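Local coordinates for kinesin-like protein (PDB 5X3E) that probably couples ATP hydrolysis to work along microtubules as a kinesin-6 motor, captured here with its nucleotide site in the apo state, at residues E37-L42 with F97-V102; D103-L108 with D147-S152; Y119-S124 with D419-A424; G140-T145 with E269-F274; Q365-L370 with I405-C410. All blocks are in the same frame, centred on the assembly; numbering follows the deposited sequence.

Contact 1 of 5, residues E37-L42 with F97-V102; sequences EVVCRL and FERTSV. With SO4 (sulfate ion), chain Q.
Glu37 and Arg99 meet carboxylate to guanidinium in a two-pronged salt bridge that joins strand 37-42 to helix 93-109. Arg99 NH2 donates to Glu37 OE1 at 2.5 Å, a modelled length too short to be leaned on at this resolution, and Arg99 NH1 donates to Glu37 OE2 at 3.1 Å with an N-H...O angle of 172°. The two planes are nearly coplanar, 20° apart. NH1 meets OE2 on its syn side, and the carboxylate lies at the guanidinium edge. Arg99 arrives there by a bend at chi2 (47°), which swings the guanidinium toward the strand, while Glu37 runs out extended. The third donor, Arg99 NE, is turned to a sulfate ion, probably from the crystallisation liquor; its bonds to sulfate O1 and O3 (3.4 and 3.5 Å) are both weak. Glu37 OE2 has a second cation, Arg406 NE, so the carboxylate is shared by two arginines, which would probably favour its charged form. Val39 comes only to loose van der Waals range, CG1 4.3 Å from Arg99 NH1, obliquely to the guanidinium, and CG2 4.3 Å from Thr100 OG1. Thr100 also gives its carbonyl O to Arg406 NH1, so Arg406 joins both segments. Strand and helix run nearly antiparallel, with the helix packed on one face of the central sheet typical of the kinesin motor domain. Strand 37-42 lies between strands 86-87 and 404-411, both parallel to it, while Phe97 and Ser101 face helix 141-152.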
# COMPACT_ATOMS: atom_id res chain seq x y z
N GLU A 37 12.14 -3.82 5.99
CA GLU A 37 12.05 -5.22 6.37
C GLU A 37 11.39 -6.00 5.24
O GLU A 37 10.45 -5.51 4.60
CB GLU A 37 11.26 -5.40 7.67
CG GLU A 37 11.34 -6.81 8.24
CD GLU A 37 10.37 -7.07 9.38
OE1 GLU A 37 10.70 -7.90 10.25
OE2 GLU A 37 9.29 -6.43 9.41
N VAL A 38 11.89 -7.20 5.00
CA VAL A 38 11.32 -8.11 4.01
C VAL A 38 10.89 -9.37 4.74
O VAL A 38 11.69 -10.00 5.44
CB VAL A 38 12.31 -8.44 2.89
CG1 VAL A 38 11.66 -9.38 1.89
CG2 VAL A 38 12.77 -7.17 2.20
N VAL A 39 9.61 -9.73 4.59
CA VAL A 39 9.08 -10.95 5.18
C VAL A 39 8.53 -11.81 4.05
O VAL A 39 8.28 -11.34 2.94
CB VAL A 39 7.99 -10.69 6.24
CG1 VAL A 39 8.49 -9.69 7.28
CG2 VAL A 39 6.70 -10.22 5.59
N CYS A 40 8.37 -13.10 4.35
CA CYS A 40 7.98 -14.08 3.35
C CYS A 40 6.82 -14.91 3.90
O CYS A 40 6.80 -15.24 5.09
CB CYS A 40 9.17 -14.97 2.97
SG CYS A 40 8.83 -16.21 1.73
N ARG A 41 5.87 -15.23 3.03
CA ARG A 41 4.67 -15.98 3.43
C ARG A 41 4.44 -17.13 2.46
O ARG A 41 4.24 -16.91 1.26
CB ARG A 41 3.43 -15.09 3.48
CG ARG A 41 2.20 -15.86 3.89
CD ARG A 41 0.93 -15.05 3.77
NE ARG A 41 -0.13 -15.62 4.59
CZ ARG A 41 -1.38 -15.18 4.63
NH1 ARG A 41 -1.73 -14.14 3.87
NH2 ARG A 41 -2.27 -15.76 5.41
N LEU A 42 4.44 -18.35 2.99
CA LEU A 42 4.17 -19.54 2.19
C LEU A 42 2.66 -19.77 2.11
O LEU A 42 1.95 -19.69 3.12
CB LEU A 42 4.83 -20.77 2.82
CG LEU A 42 6.31 -20.74 3.22
CD1 LEU A 42 6.83 -22.17 3.43
CD2 LEU A 42 7.18 -19.99 2.25
N PHE A 97 -1.40 -9.94 9.69
CA PHE A 97 -1.77 -8.53 9.82
C PHE A 97 -1.05 -7.85 10.99
O PHE A 97 -0.52 -6.75 10.84
CB PHE A 97 -3.29 -8.41 9.98
CG PHE A 97 -3.74 -7.05 10.40
CD1 PHE A 97 -3.64 -5.98 9.53
CD2 PHE A 97 -4.27 -6.84 11.67
CE1 PHE A 97 -4.06 -4.71 9.91
CE2 PHE A 97 -4.69 -5.58 12.05
CZ PHE A 97 -4.59 -4.52 11.18
N GLU A 98 -1.03 -8.50 12.16
CA GLU A 98 -0.37 -7.89 13.31
C GLU A 98 1.14 -7.74 13.09
O GLU A 98 1.74 -6.74 13.49
CB GLU A 98 -0.64 -8.69 14.58
CG GLU A 98 -2.11 -8.80 14.94
CD GLU A 98 -2.31 -9.38 16.32
OE1 GLU A 98 -1.38 -9.28 17.14
OE2 GLU A 98 -3.40 -9.95 16.58
N ARG A 99 1.76 -8.75 12.47
CA ARG A 99 3.20 -8.74 12.26
C ARG A 99 3.62 -7.86 11.08
O ARG A 99 4.79 -7.47 11.00
CB ARG A 99 3.67 -10.19 12.06
CG ARG A 99 5.17 -10.39 11.95
CD ARG A 99 5.92 -9.64 13.01
NE ARG A 99 7.37 -9.75 12.84
CZ ARG A 99 8.07 -9.02 11.97
NH1 ARG A 99 7.46 -8.13 11.20
NH2 ARG A 99 9.38 -9.18 11.88
N THR A 100 2.68 -7.52 10.20
CA THR A 100 2.96 -6.82 8.96
C THR A 100 2.46 -5.38 8.94
O THR A 100 3.09 -4.54 8.30
CB THR A 100 2.34 -7.62 7.79
OG1 THR A 100 3.19 -8.74 7.49
CG2 THR A 100 2.17 -6.82 6.57
N SER A 101 1.37 -5.07 9.65
CA SER A 101 0.69 -3.79 9.48
C SER A 101 0.54 -2.95 10.74
O SER A 101 0.38 -1.73 10.62
CB SER A 101 -0.71 -4.02 8.89
OG SER A 101 -0.64 -4.83 7.74
N VAL A 102 0.58 -3.54 11.94
CA VAL A 102 0.25 -2.78 13.14
C VAL A 102 1.27 -1.68 13.38
O VAL A 102 0.91 -0.55 13.75
CB VAL A 102 0.12 -3.72 14.36
CG1 VAL A 102 0.22 -2.95 15.67
CG2 VAL A 102 -1.21 -4.46 14.31
S SO4 Q . 7.97 -12.23 15.64
O1 SO4 Q . 6.83 -12.48 14.75
O2 SO4 Q . 8.21 -13.41 16.46
O3 SO4 Q . 9.16 -11.92 14.85
O4 SO4 Q . 7.66 -11.10 16.51

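Contact 2 of 5, residues D103-L108 with D147-S152; sequences DLILNL and DVIFNS
The helix carrying Ile105 and Leu108 crosses the one carrying Val148 and Ile149 at -40°, their axes approaching to 10.6 Å and their CA atoms coming nearest at Ile105 and Ile149. Ile105 is the hub, using two branches on two partners. Its CD1 end lies 3.7 Å from Val148 CG1, the two side chains crossing at about a right angle. Its CG2 branch, anti to the backbone N because CG1 takes chi1 -60°, meets Ile149 CG1 at 3.9 Å. One turn on, Leu108 CD2 reaches Ile149 CD1 at 3.7 Å, again nearly perpendicular, so that the Ile149 chain is touched at its middle by Ile105 and at its tip by Leu108. Phe97, from the preceding turns of helix 93-109, packs on both Ile105 and Val148, and Leu206 from a loop touches the same two residues. The helices belong to the layer on one side of the motor domain's central sheet. Polar groups look to their own surroundings: Ser152 OG donates back to Val148 O at 2.7 Å and accepts from Leu206 N, and Asp147 pairs with Arg199. Between residues 103-108 and 147-152 only aliphatic carbons meet, joined through close fit and burial rather than directional bonds.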
# COMPACT_ATOMS: atom_id res chain seq x y z
N ASP A 103 2.55 -1.96 13.14
CA ASP A 103 3.57 -0.93 13.34
C ASP A 103 3.49 0.15 12.26
O ASP A 103 3.90 1.29 12.51
CB ASP A 103 4.97 -1.56 13.37
CG ASP A 103 5.37 -2.19 12.05
OD1 ASP A 103 6.59 -2.32 11.80
OD2 ASP A 103 4.47 -2.55 11.25
N LEU A 104 2.97 -0.18 11.08
CA LEU A 104 2.76 0.86 10.07
C LEU A 104 1.60 1.77 10.46
O LEU A 104 1.67 2.99 10.25
CB LEU A 104 2.50 0.23 8.70
CG LEU A 104 3.51 -0.83 8.24
CD1 LEU A 104 3.25 -1.24 6.79
CD2 LEU A 104 4.94 -0.35 8.44
N ILE A 105 0.54 1.20 11.03
CA ILE A 105 -0.57 2.03 11.49
C ILE A 105 -0.12 2.90 12.66
O ILE A 105 -0.48 4.08 12.74
CB ILE A 105 -1.78 1.17 11.87
CG1 ILE A 105 -2.27 0.36 10.66
CG2 ILE A 105 -2.88 2.06 12.42
CD1 ILE A 105 -3.30 -0.70 11.03
N LEU A 106 0.68 2.34 13.57
CA LEU A 106 1.24 3.16 14.63
C LEU A 106 2.08 4.30 14.06
O LEU A 106 2.06 5.42 14.58
CB LEU A 106 2.08 2.30 15.58
CG LEU A 106 1.28 1.28 16.41
CD1 LEU A 106 2.22 0.37 17.19
CD2 LEU A 106 0.31 1.99 17.34
N ASN A 107 2.82 4.03 12.98
CA ASN A 107 3.52 5.10 12.27
C ASN A 107 2.55 6.16 11.78
O ASN A 107 2.75 7.36 11.99
CB ASN A 107 4.31 4.52 11.10
CG ASN A 107 5.77 4.29 11.43
OD1 ASN A 107 6.36 5.02 12.23
ND2 ASN A 107 6.36 3.27 10.83
N LEU A 108 1.46 5.73 11.13
CA LEU A 108 0.47 6.66 10.60
C LEU A 108 -0.07 7.59 11.68
O LEU A 108 -0.22 8.80 11.46
CB LEU A 108 -0.67 5.89 9.94
CG LEU A 108 -1.76 6.71 9.23
CD1 LEU A 108 -1.22 7.24 7.92
CD2 LEU A 108 -3.00 5.87 9.00
N ASP A 147 -10.00 -1.04 9.00
CA ASP A 147 -10.73 -1.22 10.26
C ASP A 147 -9.96 -0.60 11.42
O ASP A 147 -10.50 0.22 12.17
CB ASP A 147 -10.98 -2.70 10.52
CG ASP A 147 -12.10 -3.27 9.68
OD1 ASP A 147 -13.03 -2.52 9.34
OD2 ASP A 147 -12.04 -4.48 9.37
N VAL A 148 -8.70 -1.00 11.59
CA VAL A 148 -7.92 -0.59 12.75
C VAL A 148 -7.67 0.92 12.73
O VAL A 148 -7.71 1.57 13.78
CB VAL A 148 -6.62 -1.39 12.81
CG1 VAL A 148 -5.69 -0.82 13.85
CG2 VAL A 148 -6.94 -2.85 13.12
N ILE A 149 -7.39 1.49 11.55
CA ILE A 149 -7.22 2.93 11.44
C ILE A 149 -8.45 3.65 11.97
O ILE A 149 -8.36 4.50 12.87
CB ILE A 149 -6.91 3.35 9.99
CG1 ILE A 149 -5.47 2.97 9.62
CG2 ILE A 149 -7.12 4.85 9.79
CD1 ILE A 149 -5.21 3.05 8.13
N PHE A 150 -9.63 3.31 11.44
CA PHE A 150 -10.84 3.99 11.87
C PHE A 150 -11.18 3.69 13.32
O PHE A 150 -11.81 4.51 13.99
CB PHE A 150 -12.00 3.61 10.96
CG PHE A 150 -12.01 4.37 9.67
CD1 PHE A 150 -12.61 5.62 9.60
CD2 PHE A 150 -11.41 3.85 8.54
CE1 PHE A 150 -12.61 6.32 8.42
CE2 PHE A 150 -11.41 4.55 7.36
CZ PHE A 150 -12.01 5.79 7.29
N ASN A 151 -10.78 2.52 13.83
CA ASN A 151 -10.94 2.23 15.25
C ASN A 151 -10.04 3.10 16.11
O ASN A 151 -10.41 3.46 17.23
CB ASN A 151 -10.66 0.75 15.53
CG ASN A 151 -11.66 -0.16 14.88
OD1 ASN A 151 -12.74 0.27 14.46
ND2 ASN A 151 -11.32 -1.45 14.78
N SER A 152 -8.85 3.44 15.62
CA SER A 152 -7.81 4.03 16.45
C SER A 152 -7.73 5.55 16.39
O SER A 152 -7.09 6.15 17.26
CB SER A 152 -6.44 3.45 16.05
OG SER A 152 -6.46 2.04 16.13

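Contact 3 of 5, residues Y119-S124 with D419-A424; sequences YGVTGS and DENMSA
This is a buried, apolar contact in which the loop leaving strand 114-119 leans on helix 418-424, near the C-terminal end of the modelled chain. The loop opens the sequence Gly-Val-Thr-Gly-Ser-Gly-Lys-Thr, which fits a P-loop (Walker A), the phosphate-binding loop of this NTPase class; consistent with that, Lys126 NZ bonds back to Gly120 O. No regular structure forms over residues 119-124, but Val121 to Ser124 make a type II beta turn with Gly123 at positive phi. Gly120 has phi 149°, a conformation suited to glycine. The helix meets the loop at two places, Tyr119 and Val121. Tyr119, with CG anti to the backbone N (chi1 -177°), presents its ring edge to Ala424: CE2 lies 3.5 Å from Ala424 CA and 3.7 Å from Ala424 CB, both near the ring plane. Phe427 meets the same ring edge-to-face, and Ile409 of strand 404-411 touches both Tyr119 and Ala424. Two residues on, Val121 points at the helix and crosses Glu420 at about a right angle, while Asn421 only grazes Val121 through OD1, and its ND2 donates to Asn412 O. Asn412 also bonds to Gly123 O, so it ties the turn to the helix from the side. Within the helix Glu420 O takes two donors from the same face of its plane, Ala424 N at 3.2 Å and Ser423 OG at 2.8 Å. The touch at Val121 is made by one methyl, CG2, 3.5 Å from Glu420 CB.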
# COMPACT_ATOMS: atom_id res chain seq x y z
N TYR A 119 4.59 -9.16 -3.03
CA TYR A 119 5.36 -9.58 -4.19
C TYR A 119 5.21 -11.08 -4.40
O TYR A 119 5.00 -11.83 -3.44
CB TYR A 119 6.84 -9.21 -4.02
CG TYR A 119 7.72 -9.53 -5.20
CD1 TYR A 119 7.95 -8.59 -6.19
CD2 TYR A 119 8.33 -10.77 -5.32
CE1 TYR A 119 8.75 -8.88 -7.27
CE2 TYR A 119 9.13 -11.07 -6.40
CZ TYR A 119 9.34 -10.12 -7.37
OH TYR A 119 10.14 -10.40 -8.45
N GLY A 120 5.31 -11.53 -5.64
CA GLY A 120 5.33 -12.95 -5.92
C GLY A 120 4.72 -13.28 -7.27
O GLY A 120 4.38 -12.40 -8.05
N VAL A 121 4.65 -14.58 -7.54
CA VAL A 121 4.06 -15.12 -8.76
C VAL A 121 2.54 -15.06 -8.64
O VAL A 121 2.00 -14.80 -7.56
CB VAL A 121 4.54 -16.56 -9.00
CG1 VAL A 121 4.34 -16.97 -10.45
CG2 VAL A 121 6.00 -16.69 -8.63
N THR A 122 1.83 -15.25 -9.76
CA THR A 122 0.39 -15.48 -9.72
C THR A 122 0.09 -16.82 -9.05
O THR A 122 0.84 -17.78 -9.20
CB THR A 122 -0.20 -15.44 -11.12
OG1 THR A 122 0.28 -14.28 -11.81
CG2 THR A 122 -1.72 -15.38 -11.06
N GLY A 123 -1.01 -16.86 -8.29
CA GLY A 123 -1.33 -18.06 -7.55
C GLY A 123 -0.45 -18.30 -6.33
O GLY A 123 -0.36 -19.42 -5.86
N SER A 124 0.19 -17.25 -5.82
CA SER A 124 1.14 -17.35 -4.73
C SER A 124 0.56 -16.91 -3.38
O SER A 124 1.25 -17.03 -2.36
CB SER A 124 2.37 -16.49 -5.06
OG SER A 124 3.27 -16.38 -3.99
N ASP A 419 11.76 -21.98 -10.05
CA ASP A 419 12.63 -20.95 -10.60
C ASP A 419 12.09 -19.55 -10.30
O ASP A 419 12.88 -18.62 -10.09
CB ASP A 419 12.78 -21.15 -12.11
CG ASP A 419 13.61 -22.38 -12.44
OD1 ASP A 419 14.59 -22.65 -11.71
OD2 ASP A 419 13.28 -23.08 -13.42
N GLU A 420 10.77 -19.39 -10.27
CA GLU A 420 10.20 -18.08 -9.98
C GLU A 420 10.36 -17.71 -8.50
O GLU A 420 10.42 -16.53 -8.16
CB GLU A 420 8.73 -18.03 -10.39
CG GLU A 420 8.52 -17.94 -11.89
CD GLU A 420 9.10 -16.66 -12.48
OE1 GLU A 420 9.03 -15.61 -11.80
OE2 GLU A 420 9.62 -16.71 -13.61
N ASN A 421 10.43 -18.71 -7.62
CA ASN A 421 10.71 -18.42 -6.22
C ASN A 421 12.16 -18.00 -6.02
O ASN A 421 12.47 -17.26 -5.08
CB ASN A 421 10.38 -19.63 -5.35
CG ASN A 421 8.89 -19.95 -5.31
OD1 ASN A 421 8.05 -19.10 -5.61
ND2 ASN A 421 8.56 -21.19 -4.96
N MET A 422 13.05 -18.45 -6.91
CA MET A 422 14.45 -18.05 -6.81
C MET A 422 14.61 -16.55 -7.01
O MET A 422 15.47 -15.91 -6.38
CB MET A 422 15.28 -18.81 -7.84
CG MET A 422 15.47 -20.27 -7.48
SD MET A 422 16.41 -20.42 -5.95
CE MET A 422 17.83 -19.41 -6.36
N SER A 423 13.80 -15.96 -7.89
CA SER A 423 13.82 -14.51 -8.08
C SER A 423 13.09 -13.80 -6.95
O SER A 423 13.51 -12.71 -6.53
CB SER A 423 13.18 -14.15 -9.42
OG SER A 423 11.81 -14.51 -9.44
N ALA A 424 12.00 -14.39 -6.46
CA ALA A 424 11.22 -13.75 -5.40
C ALA A 424 11.99 -13.75 -4.08
O ALA A 424 11.89 -12.79 -3.30
CB ALA A 424 9.88 -14.46 -5.22

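Contact 4 of 5, residues G140-T145 with E269-F274; sequences GLLPRT and EALEVF
Leu142 sits over one face of the Phe274 ring in a CH-pi contact: its CD2 is 4.2 Å from the ring centroid and 13° off the normal. The second methyl, CD1, lies 3.6 Å from Phe274 CE1; both methyls stay on the same face, CD2 over the ring and CD1 above and just outside the CE1 rim. Phe274 is carried toward Leu142 with CG anti to the backbone N (chi1 172°). Leu271 comes alongside, its chain sliding past Leu142 in the opposite direction, with the two CD2 methyls 4.1 Å apart. The same Leu271 CD2 rests on the pyrrolidine of Pro143, 4.0 Å from Pro143 CB, the two side chains crossing at about a right angle. In the kinesin motor domain helices 141-152 and 267-281 stand beside each other against the central sheet, and their segments 141-145 and 269-274 run nearly antiparallel, at 149°. Leu331 of strand 325-333 touches Leu142. Phe274 faces strands 213-225 and 296-307, where Tyr221 meets its ring at a shallow angle and Phe299 edge-to-face. Gly140 is the N-cap of helix 141-152, and in the first turn Leu141 O accepts both Thr145 N and, from above the carbonyl plane, Thr145 OG1 at 2.9 Å.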
# COMPACT_ATOMS: atom_id res chain seq x y z
N GLY A 140 -7.82 -9.91 4.28
CA GLY A 140 -6.40 -9.62 4.18
C GLY A 140 -6.02 -8.33 4.89
O GLY A 140 -6.78 -7.76 5.67
N LEU A 141 -4.80 -7.86 4.58
CA LEU A 141 -4.23 -6.71 5.27
C LEU A 141 -5.06 -5.46 5.07
O LEU A 141 -5.30 -4.71 6.02
CB LEU A 141 -2.82 -6.45 4.75
CG LEU A 141 -1.85 -7.62 4.80
CD1 LEU A 141 -0.56 -7.27 4.08
CD2 LEU A 141 -1.58 -8.01 6.25
N LEU A 142 -5.50 -5.21 3.84
CA LEU A 142 -6.08 -3.91 3.53
C LEU A 142 -7.35 -3.64 4.32
O LEU A 142 -7.41 -2.60 5.00
CB LEU A 142 -6.29 -3.81 2.01
CG LEU A 142 -6.77 -2.49 1.41
CD1 LEU A 142 -6.16 -2.35 0.02
CD2 LEU A 142 -8.28 -2.45 1.34
N PRO A 143 -8.37 -4.50 4.31
CA PRO A 143 -9.57 -4.18 5.10
C PRO A 143 -9.30 -4.12 6.59
O PRO A 143 -9.85 -3.25 7.28
CB PRO A 143 -10.55 -5.31 4.74
CG PRO A 143 -10.02 -5.89 3.46
CD PRO A 143 -8.54 -5.77 3.58
N ARG A 144 -8.46 -5.02 7.11
CA ARG A 144 -8.10 -4.96 8.52
C ARG A 144 -7.39 -3.66 8.86
O ARG A 144 -7.64 -3.07 9.92
CB ARG A 144 -7.22 -6.16 8.90
CG ARG A 144 -7.90 -7.51 8.75
CD ARG A 144 -6.96 -8.64 9.13
NE ARG A 144 -7.52 -9.94 8.78
CZ ARG A 144 -8.21 -10.71 9.62
NH1 ARG A 144 -8.41 -10.30 10.87
NH2 ARG A 144 -8.69 -11.88 9.22
N THR A 145 -6.49 -3.21 7.98
CA THR A 145 -5.83 -1.93 8.19
C THR A 145 -6.85 -0.79 8.22
O THR A 145 -6.81 0.07 9.10
CB THR A 145 -4.79 -1.68 7.09
OG1 THR A 145 -3.73 -2.64 7.22
CG2 THR A 145 -4.21 -0.29 7.24
N GLU A 269 -17.04 2.70 4.23
CA GLU A 269 -17.06 3.58 3.07
C GLU A 269 -15.76 3.47 2.27
O GLU A 269 -15.78 3.50 1.03
CB GLU A 269 -17.31 5.02 3.51
CG GLU A 269 -17.40 6.03 2.38
CD GLU A 269 -18.04 7.33 2.81
OE1 GLU A 269 -18.96 7.80 2.10
OE2 GLU A 269 -17.65 7.87 3.86
N ALA A 270 -14.63 3.31 2.96
CA ALA A 270 -13.35 3.18 2.28
C ALA A 270 -13.31 1.92 1.43
O ALA A 270 -12.76 1.92 0.32
CB ALA A 270 -12.21 3.17 3.30
N LEU A 271 -13.88 0.83 1.94
CA LEU A 271 -13.94 -0.41 1.18
C LEU A 271 -14.86 -0.29 -0.03
O LEU A 271 -14.61 -0.92 -1.05
CB LEU A 271 -14.40 -1.55 2.08
CG LEU A 271 -13.29 -2.14 2.95
CD1 LEU A 271 -13.88 -3.07 4.01
CD2 LEU A 271 -12.29 -2.87 2.08
N GLU A 272 -15.95 0.49 0.09
CA GLU A 272 -16.80 0.74 -1.07
C GLU A 272 -16.02 1.45 -2.17
O GLU A 272 -16.18 1.15 -3.36
CB GLU A 272 -18.03 1.55 -0.68
CG GLU A 272 -19.05 0.80 0.16
CD GLU A 272 -20.28 1.64 0.50
OE1 GLU A 272 -20.37 2.79 0.01
OE2 GLU A 272 -21.14 1.15 1.26
N VAL A 273 -15.17 2.39 -1.78
CA VAL A 273 -14.33 3.08 -2.76
C VAL A 273 -13.31 2.13 -3.35
O VAL A 273 -13.08 2.12 -4.57
CB VAL A 273 -13.67 4.32 -2.11
CG1 VAL A 273 -12.64 4.92 -3.03
CG2 VAL A 273 -14.73 5.35 -1.77
N PHE A 274 -12.69 1.29 -2.51
CA PHE A 274 -11.73 0.32 -3.01
C PHE A 274 -12.36 -0.61 -4.04
O PHE A 274 -11.75 -0.91 -5.07
CB PHE A 274 -11.14 -0.48 -1.85
CG PHE A 274 -10.27 -1.64 -2.28
CD1 PHE A 274 -8.94 -1.43 -2.62
CD2 PHE A 274 -10.79 -2.92 -2.35
CE1 PHE A 274 -8.15 -2.49 -3.02
CE2 PHE A 274 -9.99 -3.98 -2.75
CZ PHE A 274 -8.67 -3.76 -3.08

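Contact 5 of 5, residues Q365-L370 with I405-C410; sequences QCIEVL and IRMVIC
Ile405 begins the contact: its CD1 and Leu370 CD2 reach toward each other tip to tip, 3.8 Å apart. Each chain is drawn out toward the other, Ile405 CG1 anti to its carbonyl carbon (chi1 -55°) and Leu370 CG anti to the backbone N. A sulfate, probably from the crystallisation liquor, lies about 4 Å from the Leu370 side chain. Arg406, next along the strand, turns to the opposite face of the sheet, toward helix 93-109, and there forms a salt bridge with Asp103. Met407 returns to the side of helix 365-370. Its chain leaves extended, then bends at chi2 and chi3, and the bends bring CE to Ile367 CD1 at 3.7 Å, the two side chains crossing at about a right angle. Ile367 answers from an uncommon torsion for a helix, CG1 lying between N and the carbonyl carbon at chi1 84°, which sends CD1 toward the methionine. Phe427 from a loop also packs on Met407. Val408 faces the other way again, against Thr100 and Val39. Ile409 does not reach segment 365-370 and packs on Val38, and Cys410 ends the segment beside Ser124 of the probable P-loop. Alternation along a central strand thus serves two helical layers, as in the three-layer alpha/beta fold of the P-loop NTPases. On the side of helix 365-370 the meeting is of methyl groups alone, two separate touches between well-spaced backbones, so it rests on hydrophobic burial, while the charge of this strand, on Arg406, is paired on the opposite face.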
# COMPACT_ATOMS: atom_id res chain seq x y z
N GLN A 365 16.90 -3.37 -7.38
CA GLN A 365 18.09 -2.54 -7.31
C GLN A 365 17.92 -1.41 -6.31
O GLN A 365 18.86 -1.07 -5.58
CB GLN A 365 18.42 -1.98 -8.70
CG GLN A 365 18.62 -3.04 -9.77
CD GLN A 365 18.71 -2.44 -11.17
OE1 GLN A 365 18.86 -1.23 -11.33
NE2 GLN A 365 18.62 -3.30 -12.18
N CYS A 366 16.72 -0.82 -6.25
CA CYS A 366 16.52 0.34 -5.39
C CYS A 366 16.54 -0.03 -3.91
O CYS A 366 17.14 0.70 -3.10
CB CYS A 366 15.23 1.06 -5.76
SG CYS A 366 15.41 2.04 -7.28
N ILE A 367 15.91 -1.14 -3.51
CA ILE A 367 15.96 -1.50 -2.10
C ILE A 367 17.35 -1.98 -1.71
O ILE A 367 17.72 -1.90 -0.53
CB ILE A 367 14.92 -2.58 -1.69
CG1 ILE A 367 15.44 -3.98 -1.98
CG2 ILE A 367 13.58 -2.36 -2.38
CD1 ILE A 367 14.71 -5.06 -1.24
N GLU A 368 18.14 -2.47 -2.67
CA GLU A 368 19.52 -2.84 -2.36
C GLU A 368 20.36 -1.59 -2.14
O GLU A 368 21.20 -1.57 -1.23
CB GLU A 368 20.10 -3.70 -3.48
CG GLU A 368 19.54 -5.12 -3.49
CD GLU A 368 20.19 -6.01 -4.52
OE1 GLU A 368 21.33 -6.46 -4.28
OE2 GLU A 368 19.56 -6.28 -5.56
N VAL A 369 20.16 -0.56 -2.95
CA VAL A 369 20.80 0.73 -2.69
C VAL A 369 20.30 1.31 -1.37
O VAL A 369 21.06 1.93 -0.62
CB VAL A 369 20.56 1.70 -3.87
CG1 VAL A 369 21.16 3.06 -3.57
CG2 VAL A 369 21.16 1.13 -5.14
N LEU A 370 19.01 1.12 -1.08
CA LEU A 370 18.45 1.62 0.18
C LEU A 370 19.11 0.95 1.38
O LEU A 370 19.43 1.62 2.37
CB LEU A 370 16.94 1.40 0.22
CG LEU A 370 16.27 1.74 1.55
CD1 LEU A 370 16.43 3.21 1.89
CD2 LEU A 370 14.80 1.36 1.53
N ILE A 405 9.33 1.00 5.09
CA ILE A 405 9.01 0.10 3.99
C ILE A 405 9.01 -1.33 4.52
O ILE A 405 9.97 -1.75 5.18
CB ILE A 405 10.01 0.23 2.82
CG1 ILE A 405 10.11 1.67 2.34
CG2 ILE A 405 9.61 -0.68 1.67
CD1 ILE A 405 11.08 1.84 1.19
N ARG A 406 7.94 -2.07 4.25
CA ARG A 406 7.92 -3.50 4.50
C ARG A 406 7.47 -4.22 3.24
O ARG A 406 6.43 -3.88 2.66
CB ARG A 406 6.99 -3.87 5.67
CG ARG A 406 6.83 -5.37 5.87
CD ARG A 406 6.24 -5.76 7.23
NE ARG A 406 7.08 -5.33 8.36
CZ ARG A 406 6.73 -4.40 9.24
NH1 ARG A 406 5.55 -3.80 9.14
NH2 ARG A 406 7.55 -4.07 10.23
N MET A 407 8.23 -5.23 2.83
CA MET A 407 7.90 -6.03 1.67
C MET A 407 7.51 -7.43 2.11
O MET A 407 8.20 -8.06 2.93
CB MET A 407 9.08 -6.09 0.69
CG MET A 407 8.80 -6.95 -0.54
SD MET A 407 9.58 -6.31 -2.03
CE MET A 407 11.06 -5.58 -1.34
N VAL A 408 6.39 -7.91 1.59
CA VAL A 408 5.87 -9.24 1.87
C VAL A 408 6.06 -10.08 0.62
O VAL A 408 5.34 -9.90 -0.37
CB VAL A 408 4.40 -9.20 2.30
CG1 VAL A 408 3.90 -10.61 2.57
CG2 VAL A 408 4.23 -8.32 3.53
N ILE A 409 7.04 -10.99 0.65
CA ILE A 409 7.30 -11.90 -0.46
C ILE A 409 6.39 -13.11 -0.30
O ILE A 409 6.57 -13.92 0.61
CB ILE A 409 8.77 -12.32 -0.52
CG1 ILE A 409 9.67 -11.09 -0.58
CG2 ILE A 409 9.02 -13.22 -1.72
CD1 ILE A 409 9.47 -10.27 -1.81
N CYS A 410 5.41 -13.24 -1.19
CA CYS A 410 4.55 -14.41 -1.23
C CYS A 410 5.15 -15.43 -2.19
O CYS A 410 5.46 -15.09 -3.34
CB CYS A 410 3.14 -14.02 -1.67
SG CYS A 410 2.30 -12.88 -0.53

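How the contacts relate
From the N terminus, contact 1 closes first, bringing strand 37-42 to helix 93-109. The same helix starts contact 2, which crosses both contact 3 and contact 4, since its first segment precedes each and its second falls within their spans. Contact 3 spans the longest loop, from the probable P-loop to helix 418-424, and encloses contact 4 and then contact 5 in series. Helices 93-109, 141-152 and 267-281 join contacts 1, 2 and 4 on one side of the central sheet. Contact 5 brings in the helix on the other face, and strand 404-411 links it to contacts 1 and 3.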